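Local coordinates for nuclear movement protein (Encephalitozoon cuniculi, PDB 2O30) that probably binds unfolded proteins through a p23-like CS domain of the kind found in NudC relatives, although its own role has not been established, at residues D10-N14 against E15-Q19; C41-Q45 against G46-I50. The protein carries 1 engineered substitution. One frame throughout, in Å; residues are numbered along the deposited sequence.

Contact 1 of 2, residues D10-N14 against E15-Q19; sequences DQELN and EINIQ
Asp10 holds two side chains of the returning strand with one carboxylate. Its OD1 takes a hydrogen bond of 3.0 Å from Asn17 ND2, received on the syn side but 29° out of the carboxylate plane. The other oxygen, OD2, sits 2.7 Å from Gln19 NE2, a bond that is short but weak because its angle at the hydrogen is only 125°. Here the carboxylate and amide planes are nearly parallel, though the amide nitrogen lies off the plane of the carboxylate. With CG placed between the backbone N and the carbonyl carbon (chi1 61°), the Asp10 carboxylate swings over toward the neighbouring strand. Both amides are fixed from their oxygen ends as well: Asn17 OD1 accepts from Asn75 ND2 and Gln19 OE1 is bonded to Thr8 OG1, which leaves each NH2 group turned to Asp10.

These side chains stand on one face of a tight antiparallel hairpin, strand 8-12 turning into strand 15-21 through a type I turn from Glu12 to Glu15, at one edge of the larger sheet of the CS-domain beta sandwich. Asp10 and Asn17 form a hydrogen-bonded pair, with Asp10 N to Asn17 O and Asn17 N to Asp10 O both 2.9 Å. Nearer the turn, Glu12 N reaches Glu15 O at 2.9 Å, whereas the return bond from Glu15 N to Glu12 O is long, 3.3 Å, and arrives from above the carbonyl plane.

Apolar contact is sparse and lies on the face of Gln11 and Ile16, where Gln11 CB meets Ile16 CD1 at 3.9 Å. Ile16 is buried there against Trp9, Trp84 and Leu87, while the Gln11 amide reaches beyond the hairpin to Lys78 NZ and the carbonyl oxygen of Trp84.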
ATOM      1  N   ASP A  10      15.880  -5.087 -13.240  1.00 20.37           N
ATOM      2  CA  ASP A  10      16.479  -4.873 -14.556  1.00 21.69           C
ATOM      3  C   ASP A  10      15.621  -3.859 -15.286  1.00 21.43           C
ATOM      4  O   ASP A  10      14.618  -3.392 -14.754  1.00 20.27           O
ATOM      5  CB  ASP A  10      16.579  -6.174 -15.358  1.00 22.83           C
ATOM      6  CG  ASP A  10      15.235  -6.806 -15.628  1.00 28.39           C
ATOM      7  OD1 ASP A  10      14.533  -6.397 -16.576  1.00 33.72           O
ATOM      8  OD2 ASP A  10      14.880  -7.750 -14.903  1.00 35.45           O
ATOM      9  N   GLN A  11      16.043  -3.491 -16.493  1.00 21.82           N
ATOM     10  CA  GLN A  11      15.352  -2.415 -17.199  1.00 22.40           C
ATOM     11  C   GLN A  11      15.419  -2.582 -18.714  1.00 23.10           C
ATOM     12  O   GLN A  11      16.371  -3.169 -19.245  1.00 24.15           O
ATOM     13  CB  GLN A  11      15.924  -1.052 -16.794  1.00 21.83           C
ATOM     14  CG  GLN A  11      17.376  -0.799 -17.238  1.00 21.22           C
ATOM     15  CD  GLN A  11      17.877   0.534 -16.753  1.00 21.71           C
ATOM     16  OE1 GLN A  11      17.216   1.570 -16.956  1.00 20.22           O
ATOM     17  NE2 GLN A  11      19.013   0.524 -16.067  1.00 22.27           N
ATOM     18  N   GLU A  12      14.380  -2.082 -19.368  1.00 23.62           N
ATOM     19  CA  GLU A  12      14.364  -1.810 -20.798  1.00 24.74           C
ATOM     20  C   GLU A  12      14.432  -0.300 -20.887  1.00 23.66           C
ATOM     21  O   GLU A  12      14.268   0.400 -19.879  1.00 22.95           O
ATOM     22  CB  GLU A  12      13.050  -2.257 -21.429  1.00 26.26           C
ATOM     23  CG  GLU A  12      12.623  -3.668 -21.063  1.00 30.85           C
ATOM     24  CD  GLU A  12      13.245  -4.714 -21.943  1.00 37.66           C
ATOM     25  OE1 GLU A  12      14.478  -4.682 -22.143  1.00 38.53           O
ATOM     26  OE2 GLU A  12      12.488  -5.585 -22.437  1.00 42.27           O
ATOM     27  N   LEU A  13      14.623   0.234 -22.092  1.00 24.13           N
ATOM     28  CA  LEU A  13      14.648   1.700 -22.206  1.00 24.11           C
ATOM     29  C   LEU A  13      13.426   2.384 -21.590  1.00 23.58           C
ATOM     30  O   LEU A  13      13.552   3.438 -20.979  1.00 23.82           O
ATOM     31  CB  LEU A  13      14.839   2.121 -23.674  1.00 23.96           C
ATOM     32  CG  LEU A  13      15.066   3.625 -23.894  1.00 25.08           C
ATOM     33  CD1 LEU A  13      16.238   4.181 -23.093  1.00 24.07           C
ATOM     34  CD2 LEU A  13      15.298   3.847 -25.393  1.00 27.70           C
ATOM     35  N   ASN A  14      12.258   1.744 -21.692  1.00 23.83           N
ATOM     36  CA  ASN A  14      11.002   2.336 -21.259  1.00 23.80           C
ATOM     37  C   ASN A  14      10.342   1.646 -20.049  1.00 23.47           C
ATOM     38  O   ASN A  14       9.228   2.006 -19.693  1.00 23.41           O
ATOM     39  CB  ASN A  14      10.004   2.320 -22.434  1.00 24.95           C
ATOM     40  CG  ASN A  14       9.591   0.913 -22.859  1.00 25.59           C
ATOM     41  OD1 ASN A  14      10.352  -0.058 -22.755  1.00 28.32           O
ATOM     42  ND2 ASN A  14       8.371   0.806 -23.393  1.00 33.27           N
ATOM     43  N   GLU A  15      11.035   0.685 -19.424  1.00 22.88           N
ATOM     44  CA  GLU A  15      10.383  -0.154 -18.383  1.00 23.14           C
ATOM     45  C   GLU A  15      11.351  -0.555 -17.272  1.00 21.28           C
ATOM     46  O   GLU A  15      12.559  -0.720 -17.494  1.00 19.88           O
ATOM     47  CB  GLU A  15       9.775  -1.425 -18.995  1.00 22.77           C
ATOM     48  CG  GLU A  15       8.600  -1.213 -19.933  1.00 27.36           C
ATOM     49  CD  GLU A  15       8.041  -2.525 -20.475  1.00 28.17           C
ATOM     50  OE1 GLU A  15       8.411  -3.600 -19.937  1.00 33.38           O
ATOM     51  OE2 GLU A  15       7.224  -2.462 -21.436  1.00 35.60           O
ATOM     52  N   ILE A  16      10.802  -0.697 -16.071  1.00 19.61           N
ATOM     53  CA  ILE A  16      11.554  -1.212 -14.924  1.00 19.43           C
ATOM     54  C   ILE A  16      10.922  -2.564 -14.532  1.00 19.44           C
ATOM     55  O   ILE A  16       9.708  -2.654 -14.498  1.00 19.14           O
ATOM     56  CB  ILE A  16      11.467  -0.218 -13.748  1.00 20.19           C
ATOM     57  CG1 ILE A  16      12.363   1.010 -14.003  1.00 20.11           C
ATOM     58  CG2 ILE A  16      11.881  -0.858 -12.398  1.00 21.08           C
ATOM     59  CD1 ILE A  16      13.908   0.734 -13.978  1.00 21.04           C
ATOM     60  N   ASN A  17      11.758  -3.571 -14.250  1.00 19.29           N
ATOM     61  CA  ASN A  17      11.298  -4.885 -13.785  1.00 20.00           C
ATOM     62  C   ASN A  17      11.952  -5.201 -12.455  1.00 19.75           C
ATOM     63  O   ASN A  17      13.160  -4.993 -12.292  1.00 18.92           O
ATOM     64  CB  ASN A  17      11.661  -5.974 -14.795  1.00 21.05           C
ATOM     65  CG  ASN A  17      10.952  -5.790 -16.121  1.00 25.61           C
ATOM     66  OD1 ASN A  17       9.717  -5.864 -16.193  1.00 27.92           O
ATOM     67  ND2 ASN A  17      11.728  -5.561 -17.177  1.00 29.13           N
ATOM     68  N   ILE A  18      11.155  -5.681 -11.500  1.00 18.82           N
ATOM     69  CA  ILE A  18      11.676  -6.037 -10.175  1.00 19.18           C
ATOM     70  C   ILE A  18      11.259  -7.486  -9.913  1.00 19.19           C
ATOM     71  O   ILE A  18      10.145  -7.869 -10.255  1.00 18.34           O
ATOM     72  CB  ILE A  18      11.122  -5.131  -9.084  1.00 19.96           C
ATOM     73  CG1 ILE A  18      11.553  -3.666  -9.312  1.00 19.85           C
ATOM     74  CG2 ILE A  18      11.566  -5.605  -7.664  1.00 20.65           C
ATOM     75  CD1 ILE A  18      10.660  -2.633  -8.584  1.00 21.86           C
ATOM     76  N   GLN A  19      12.180  -8.259  -9.360  1.00 18.35           N
ATOM     77  CA  GLN A  19      11.911  -9.677  -9.039  1.00 19.55           C
ATOM     78  C   GLN A  19      12.241  -9.955  -7.583  1.00 19.28           C
ATOM     79  O   GLN A  19      13.200  -9.410  -7.020  1.00 19.12           O
ATOM     80  CB  GLN A  19      12.756 -10.598  -9.936  1.00 20.07           C
ATOM     81  CG  GLN A  19      12.678 -10.302 -11.428  1.00 24.76           C
ATOM     82  CD  GLN A  19      13.689  -9.226 -11.889  1.00 30.12           C
ATOM     83  OE1 GLN A  19      14.853  -9.184 -11.436  1.00 31.21           O
ATOM     84  NE2 GLN A  19      13.249  -8.365 -12.811  1.00 32.06           N
TER

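Contact 2 of 2, residues C41-Q45 against G46-I50; sequences CVKNQ and GEIVI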
ATOM      1  N   CYS A  41       6.418   0.729  -2.123  1.00 26.71           N
ATOM      2  CA  CYS A  41       6.386  -0.160  -0.971  1.00 26.49           C
ATOM      3  C   CYS A  41       6.013  -1.550  -1.467  1.00 25.76           C
ATOM      4  O   CYS A  41       4.964  -1.728  -2.091  1.00 25.24           O
ATOM      5  CB  CYS A  41       5.326   0.311   0.021  1.00 26.98           C
ATOM      6  SG  CYS A  41       5.187  -0.822   1.429  1.00 30.53           S
ATOM      7  N   VAL A  42       6.879  -2.527  -1.211  1.00 24.70           N
ATOM      8  CA  VAL A  42       6.598  -3.918  -1.559  1.00 24.99           C
ATOM      9  C   VAL A  42       6.807  -4.742  -0.295  1.00 24.87           C
ATOM     10  O   VAL A  42       7.865  -4.691   0.313  1.00 23.23           O
ATOM     11  CB  VAL A  42       7.539  -4.436  -2.685  1.00 25.09           C
ATOM     12  CG1 VAL A  42       7.305  -5.935  -2.947  1.00 26.39           C
ATOM     13  CG2 VAL A  42       7.339  -3.615  -3.971  1.00 26.08           C
ATOM     14  N   LYS A  43       5.788  -5.486   0.097  1.00 25.33           N
ATOM     15  CA  LYS A  43       5.913  -6.350   1.266  1.00 26.55           C
ATOM     16  C   LYS A  43       5.539  -7.773   0.909  1.00 26.95           C
ATOM     17  O   LYS A  43       4.722  -8.000   0.036  1.00 25.94           O
ATOM     18  CB  LYS A  43       5.048  -5.832   2.411  1.00 27.22           C
ATOM     19  CG  LYS A  43       5.386  -4.410   2.815  1.00 28.33           C
ATOM     20  CD  LYS A  43       5.080  -4.154   4.278  1.00 33.60           C
ATOM     21  CE  LYS A  43       3.603  -4.067   4.538  1.00 35.64           C
ATOM     22  NZ  LYS A  43       3.367  -3.409   5.865  1.00 38.10           N
ATOM     23  N   ASN A  44       6.163  -8.728   1.583  1.00 27.95           N
ATOM     24  CA  ASN A  44       5.881 -10.123   1.333  1.00 30.20           C
ATOM     25  C   ASN A  44       5.678 -10.786   2.687  1.00 31.52           C
ATOM     26  O   ASN A  44       6.615 -10.865   3.483  1.00 31.95           O
ATOM     27  CB  ASN A  44       7.020 -10.779   0.546  1.00 29.81           C
ATOM     28  CG  ASN A  44       6.752 -12.245   0.247  1.00 32.48           C
ATOM     29  OD1 ASN A  44       5.635 -12.735   0.432  1.00 35.24           O
ATOM     30  ND2 ASN A  44       7.773 -12.949  -0.194  1.00 35.50           N
ATOM     31  N   GLN A  45       4.439 -11.202   2.950  1.00 33.51           N
ATOM     32  CA  GLN A  45       4.054 -11.759   4.246  1.00 35.10           C
ATOM     33  C   GLN A  45       4.456 -10.825   5.379  1.00 34.91           C
ATOM     34  O   GLN A  45       5.007 -11.271   6.386  1.00 36.09           O
ATOM     35  CB  GLN A  45       4.698 -13.130   4.470  1.00 35.31           C
ATOM     36  CG  GLN A  45       4.160 -14.248   3.608  1.00 39.42           C
ATOM     37  CD  GLN A  45       4.193 -15.581   4.340  1.00 44.54           C
ATOM     38  OE1 GLN A  45       3.493 -15.773   5.340  1.00 46.08           O
ATOM     39  NE2 GLN A  45       5.007 -16.509   3.847  1.00 46.82           N
ATOM     40  N   GLY A  46       4.211  -9.530   5.200  1.00 34.86           N
ATOM     41  CA  GLY A  46       4.555  -8.537   6.213  1.00 35.10           C
ATOM     42  C   GLY A  46       6.006  -8.071   6.238  1.00 34.85           C
ATOM     43  O   GLY A  46       6.296  -7.023   6.814  1.00 35.70           O
ATOM     44  N   GLU A  47       6.914  -8.837   5.626  1.00 34.28           N
ATOM     45  CA  GLU A  47       8.334  -8.467   5.535  1.00 34.36           C
ATOM     46  C   GLU A  47       8.550  -7.464   4.396  1.00 32.61           C
ATOM     47  O   GLU A  47       8.067  -7.672   3.285  1.00 31.60           O
ATOM     48  CB  GLU A  47       9.199  -9.713   5.317  1.00 34.26           C
ATOM     49  CG  GLU A  47      10.704  -9.457   5.151  1.00 36.85           C
ATOM     50  CD  GLU A  47      11.460 -10.694   4.659  1.00 38.15           C
ATOM     51  OE1 GLU A  47      11.100 -11.829   5.062  1.00 44.14           O
ATOM     52  OE2 GLU A  47      12.420 -10.538   3.870  1.00 43.34           O
ATOM     53  N   ILE A  48       9.252  -6.375   4.682  1.00 31.28           N
ATOM     54  CA  ILE A  48       9.514  -5.379   3.650  1.00 30.80           C
ATOM     55  C   ILE A  48      10.517  -5.944   2.639  1.00 29.71           C
ATOM     56  O   ILE A  48      11.575  -6.470   3.013  1.00 29.62           O
ATOM     57  CB  ILE A  48       9.978  -4.012   4.235  1.00 31.07           C
ATOM     58  CG1 ILE A  48       8.811  -3.319   4.966  1.00 32.31           C
ATOM     59  CG2 ILE A  48      10.518  -3.102   3.125  1.00 30.38           C
ATOM     60  CD1 ILE A  48       9.225  -2.138   5.827  1.00 32.65           C
ATOM     61  N   VAL A  49      10.152  -5.859   1.362  1.00 28.05           N
ATOM     62  CA  VAL A  49      11.041  -6.199   0.263  1.00 26.91           C
ATOM     63  C   VAL A  49      11.700  -4.902  -0.214  1.00 27.09           C
ATOM     64  O   VAL A  49      12.930  -4.832  -0.335  1.00 26.93           O
ATOM     65  CB  VAL A  49      10.274  -6.854  -0.930  1.00 26.94           C
ATOM     66  CG1 VAL A  49      11.225  -7.158  -2.102  1.00 26.60           C
ATOM     67  CG2 VAL A  49       9.533  -8.132  -0.493  1.00 26.79           C
ATOM     68  N   ILE A  50      10.874  -3.896  -0.511  1.00 26.40           N
ATOM     69  CA  ILE A  50      11.362  -2.556  -0.876  1.00 27.27           C
ATOM     70  C   ILE A  50      10.524  -1.505  -0.172  1.00 27.81           C
ATOM     71  O   ILE A  50       9.299  -1.634  -0.085  1.00 27.56           O
ATOM     72  CB  ILE A  50      11.238  -2.254  -2.377  1.00 27.01           C
ATOM     73  CG1 ILE A  50      12.054  -3.233  -3.210  1.00 28.58           C
ATOM     74  CG2 ILE A  50      11.664  -0.801  -2.672  1.00 27.44           C
ATOM     75  CD1 ILE A  50      11.829  -3.073  -4.713  1.00 30.11           C
TER
HETATM   76  O   HOH W   1       4.100  -5.405   8.093  1.00 58.72           O
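Val42 O is gripped by two successive backbone N-H groups, Val49 N at 2.8 Å and Ile50 N at 3.2 Å. Val42 N in turn gives a nearly straight bond to Ile50 O, 2.8 Å long with 171° at the hydrogen. Beside this carbonyl, Val42 CG1, anti to its own N (chi1 175°), packs against Val49 CB at 3.7 Å, while Val49 CG2 lies over Asn44 CB. Phe20 of strand 15-21 touches both valines from the core side.

On the other face the Lys43 chain crosses Ile48, with CD 3.9 Å from Ile48 CG1. A bend at chi3 (-73°) carries the ammonium to a water that accepts from Lys43 NZ and donates to Gly46 O, tying the lysine to the turn. Asn44 N to Glu47 O, 2.8 Å and in the carbonyl plane, closes the hairpin end; Gly46 suits the positive phi there. Cys41, bonded covalently through SG to a DTT molecule, lies with Lys43 against Trp64 of the second subunit. The whole is a beta hairpin with a type I' turn and a classic bulge at Val49 and Ile50 opposite Val42.

How the contacts relate
Contacts 1 and 2 are two local beta hairpins met in series along the chain, one in each sheet of the CS domain. Their centres are about 19 Å apart, on opposite sides of the centre of the chain, yet they meet in the core: Ile18 CG2 of contact 1 packs on Ile50 CD1 of contact 2 at 3.9 Å, bringing one sheet against the other. Of the two, contact 2 alone supplies residues to the pocket of DTT, a reagent probably carried over from the crystallisation liquor, giving Cys41, Lys43 and Ile48, with Arg34 and Asp51 completing it. The subunit interface lies on the side of contact 2; no other chain of the assembly touches contact 1.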